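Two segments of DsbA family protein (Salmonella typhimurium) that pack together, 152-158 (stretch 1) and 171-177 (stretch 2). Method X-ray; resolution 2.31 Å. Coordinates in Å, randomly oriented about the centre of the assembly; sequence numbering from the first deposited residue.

Stretch 1, residues 152-158: DWHNALY
Stretch 2 (171-177) DVYTLAQ

At the centre of this contact lies L175, whose CA-to-CB bond points toward the other helix. With chi1 at -176° (t) and chi2 at 62° (p), its CD2 methyl settles on the turn formed by W153, A156 and L157: L175 CD2 lies 3.6 Å from W153 CZ3, 3.8 Å from A156 CB, 3.6 Å from A156 C and 4.0 Å from L157 CD1. A156 CB, directed toward the partner, is a single methyl, and beside it L175 CD2 lies 3.6 Å from L157 N.

W153 starts sideways, but chi1 of 153° (t) and chi2 of -100° carry the far end of its indole across the gap. W153 CH2 stands 4.0 Å from A176 CB, and W153 CZ3 is 3.7 Å from A176 CA; alanine leaves the broad ring room to approach the main chain. V172 CG1 meets the ring edge, 4.0 Å from W153 CH2. V172 (chi1 176°, t) also offers CG2 to L157 CD1 at 4.3 Å, a looser contact made by a leucine with chi1 -167° (t) and chi2 49° (p).

Both segments belong to helices that begin earlier in the chain, and the first also continues beyond Y158; phi is near -60° and psi mostly near -45°. Their axes run at 134°, closer to antiparallel than parallel, and approach to 10.7 Å. W153 CA pairs with A176 CA at 8.2 Å, and L157 CA with V172 CA at 7.3 Å. L157 N to W153 O (2.9 Å) and A176 N to V172 O (2.7 Å) are among the i to i+4 bonds that hold each helix.

No hydrogen bond crosses the contact, which buries 278 Å² summed over both sides. D152, N155 and D171 (chi1 m in each) sit off the apolar face, where their polar groups bond elsewhere in the structure. H154 (chi1 164°, t) and Y158 (chi1 -84°, m) point away, with H154 ND1 and Y158 OH likewise bonded elsewhere. Q177 NE2 makes a weak bond to T174 O at 3.0 Å.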

# COMPACT_ATOMS: atom_id res chain seq x y z
N ASP A 152 0.28 -30.23 18.03
CA ASP A 152 -0.55 -30.87 16.99
C ASP A 152 -1.90 -30.19 16.86
O ASP A 152 -2.39 -29.95 15.75
CB ASP A 152 -0.81 -32.37 17.24
CG ASP A 152 0.45 -33.18 17.27
OD1 ASP A 152 0.53 -34.12 18.10
OD2 ASP A 152 1.37 -32.87 16.49
N TRP A 153 -2.55 -29.92 17.99
CA TRP A 153 -3.84 -29.24 17.95
C TRP A 153 -3.70 -27.87 17.30
O TRP A 153 -4.49 -27.48 16.43
CB TRP A 153 -4.41 -29.13 19.37
CG TRP A 153 -5.31 -27.98 19.54
CD1 TRP A 153 -5.01 -26.78 20.11
CD2 TRP A 153 -6.68 -27.90 19.12
NE1 TRP A 153 -6.11 -25.95 20.09
CE2 TRP A 153 -7.15 -26.61 19.48
CE3 TRP A 153 -7.56 -28.79 18.48
CZ2 TRP A 153 -8.47 -26.19 19.23
CZ3 TRP A 153 -8.87 -28.37 18.23
CH2 TRP A 153 -9.31 -27.08 18.60
N HIS A 154 -2.70 -27.11 17.73
CA HIS A 154 -2.45 -25.78 17.21
C HIS A 154 -2.27 -25.80 15.70
O HIS A 154 -2.93 -25.05 14.97
CB HIS A 154 -1.23 -25.22 17.95
CG HIS A 154 -0.59 -24.03 17.32
ND1 HIS A 154 -0.80 -22.75 17.77
CD2 HIS A 154 0.32 -23.92 16.32
CE1 HIS A 154 -0.09 -21.90 17.06
NE2 HIS A 154 0.61 -22.59 16.17
N ASN A 155 -1.39 -26.67 15.20
CA ASN A 155 -1.20 -26.76 13.75
C ASN A 155 -2.46 -27.23 13.05
O ASN A 155 -2.77 -26.78 11.94
CB ASN A 155 -0.05 -27.71 13.44
CG ASN A 155 1.29 -27.15 13.88
OD1 ASN A 155 1.50 -25.95 13.84
ND2 ASN A 155 2.19 -28.03 14.32
N ALA A 156 -3.21 -28.14 13.68
CA ALA A 156 -4.41 -28.65 13.02
C ALA A 156 -5.45 -27.55 12.87
O ALA A 156 -6.17 -27.51 11.86
CB ALA A 156 -4.98 -29.83 13.81
N LEU A 157 -5.53 -26.65 13.84
CA LEU A 157 -6.51 -25.57 13.77
C LEU A 157 -6.18 -24.62 12.61
O LEU A 157 -7.05 -24.34 11.78
CB LEU A 157 -6.57 -24.85 15.11
CG LEU A 157 -7.75 -23.90 15.29
CD1 LEU A 157 -9.06 -24.56 14.88
CD2 LEU A 157 -7.81 -23.37 16.73
N TYR A 158 -4.94 -24.12 12.56
CA TYR A 158 -4.41 -23.51 11.34
C TYR A 158 -4.68 -24.28 10.05
O TYR A 158 -5.07 -23.67 9.04
CB TYR A 158 -2.90 -23.28 11.52
CG TYR A 158 -2.51 -22.01 12.24
CD1 TYR A 158 -3.33 -20.89 12.20
CD2 TYR A 158 -1.37 -21.96 13.05
CE1 TYR A 158 -2.96 -19.71 12.82
CE2 TYR A 158 -1.01 -20.79 13.73
CZ TYR A 158 -1.80 -19.67 13.60
OH TYR A 158 -1.45 -18.49 14.26
N ASP A 171 -16.57 -24.71 13.83
CA ASP A 171 -15.35 -25.31 13.27
C ASP A 171 -14.42 -25.79 14.37
O ASP A 171 -13.83 -26.87 14.29
CB ASP A 171 -14.59 -24.30 12.40
CG ASP A 171 -15.30 -23.96 11.11
OD1 ASP A 171 -15.99 -24.83 10.54
OD2 ASP A 171 -15.14 -22.79 10.65
N VAL A 172 -14.22 -24.95 15.39
CA VAL A 172 -13.33 -25.31 16.49
C VAL A 172 -13.85 -26.55 17.21
O VAL A 172 -13.10 -27.51 17.43
CB VAL A 172 -13.17 -24.10 17.44
CG1 VAL A 172 -12.31 -24.46 18.66
CG2 VAL A 172 -12.57 -22.94 16.67
N TYR A 173 -15.14 -26.56 17.56
CA TYR A 173 -15.71 -27.73 18.21
C TYR A 173 -15.56 -28.97 17.36
O TYR A 173 -15.29 -30.06 17.87
CB TYR A 173 -17.20 -27.53 18.50
CG TYR A 173 -17.53 -26.57 19.61
CD1 TYR A 173 -16.94 -26.69 20.85
CD2 TYR A 173 -18.47 -25.57 19.42
CE1 TYR A 173 -17.26 -25.82 21.86
CE2 TYR A 173 -18.80 -24.71 20.40
CZ TYR A 173 -18.20 -24.84 21.63
OH TYR A 173 -18.54 -23.96 22.62
N THR A 174 -15.76 -28.83 16.04
CA THR A 174 -15.72 -29.98 15.16
C THR A 174 -14.33 -30.60 15.16
O THR A 174 -14.19 -31.82 15.25
CB THR A 174 -16.14 -29.59 13.74
OG1 THR A 174 -17.52 -29.23 13.74
CG2 THR A 174 -15.95 -30.77 12.78
N LEU A 175 -13.29 -29.78 15.06
CA LEU A 175 -11.95 -30.31 15.22
C LEU A 175 -11.73 -30.80 16.65
O LEU A 175 -11.15 -31.88 16.86
CB LEU A 175 -10.91 -29.26 14.84
CG LEU A 175 -9.43 -29.69 14.87
CD1 LEU A 175 -9.11 -30.82 13.88
CD2 LEU A 175 -8.47 -28.51 14.65
N ALA A 176 -12.23 -30.06 17.65
CA ALA A 176 -11.87 -30.36 19.03
C ALA A 176 -12.41 -31.71 19.49
O ALA A 176 -11.82 -32.33 20.39
CB ALA A 176 -12.37 -29.26 19.97
N GLN A 177 -13.51 -32.20 18.91
CA GLN A 177 -14.01 -33.50 19.33
C GLN A 177 -12.97 -34.61 19.16
O GLN A 177 -13.08 -35.64 19.82
CB GLN A 177 -15.30 -33.86 18.59
CG GLN A 177 -15.10 -34.07 17.10
CD GLN A 177 -16.42 -34.13 16.34
OE1 GLN A 177 -17.45 -34.49 16.91
NE2 GLN A 177 -16.40 -33.78 15.06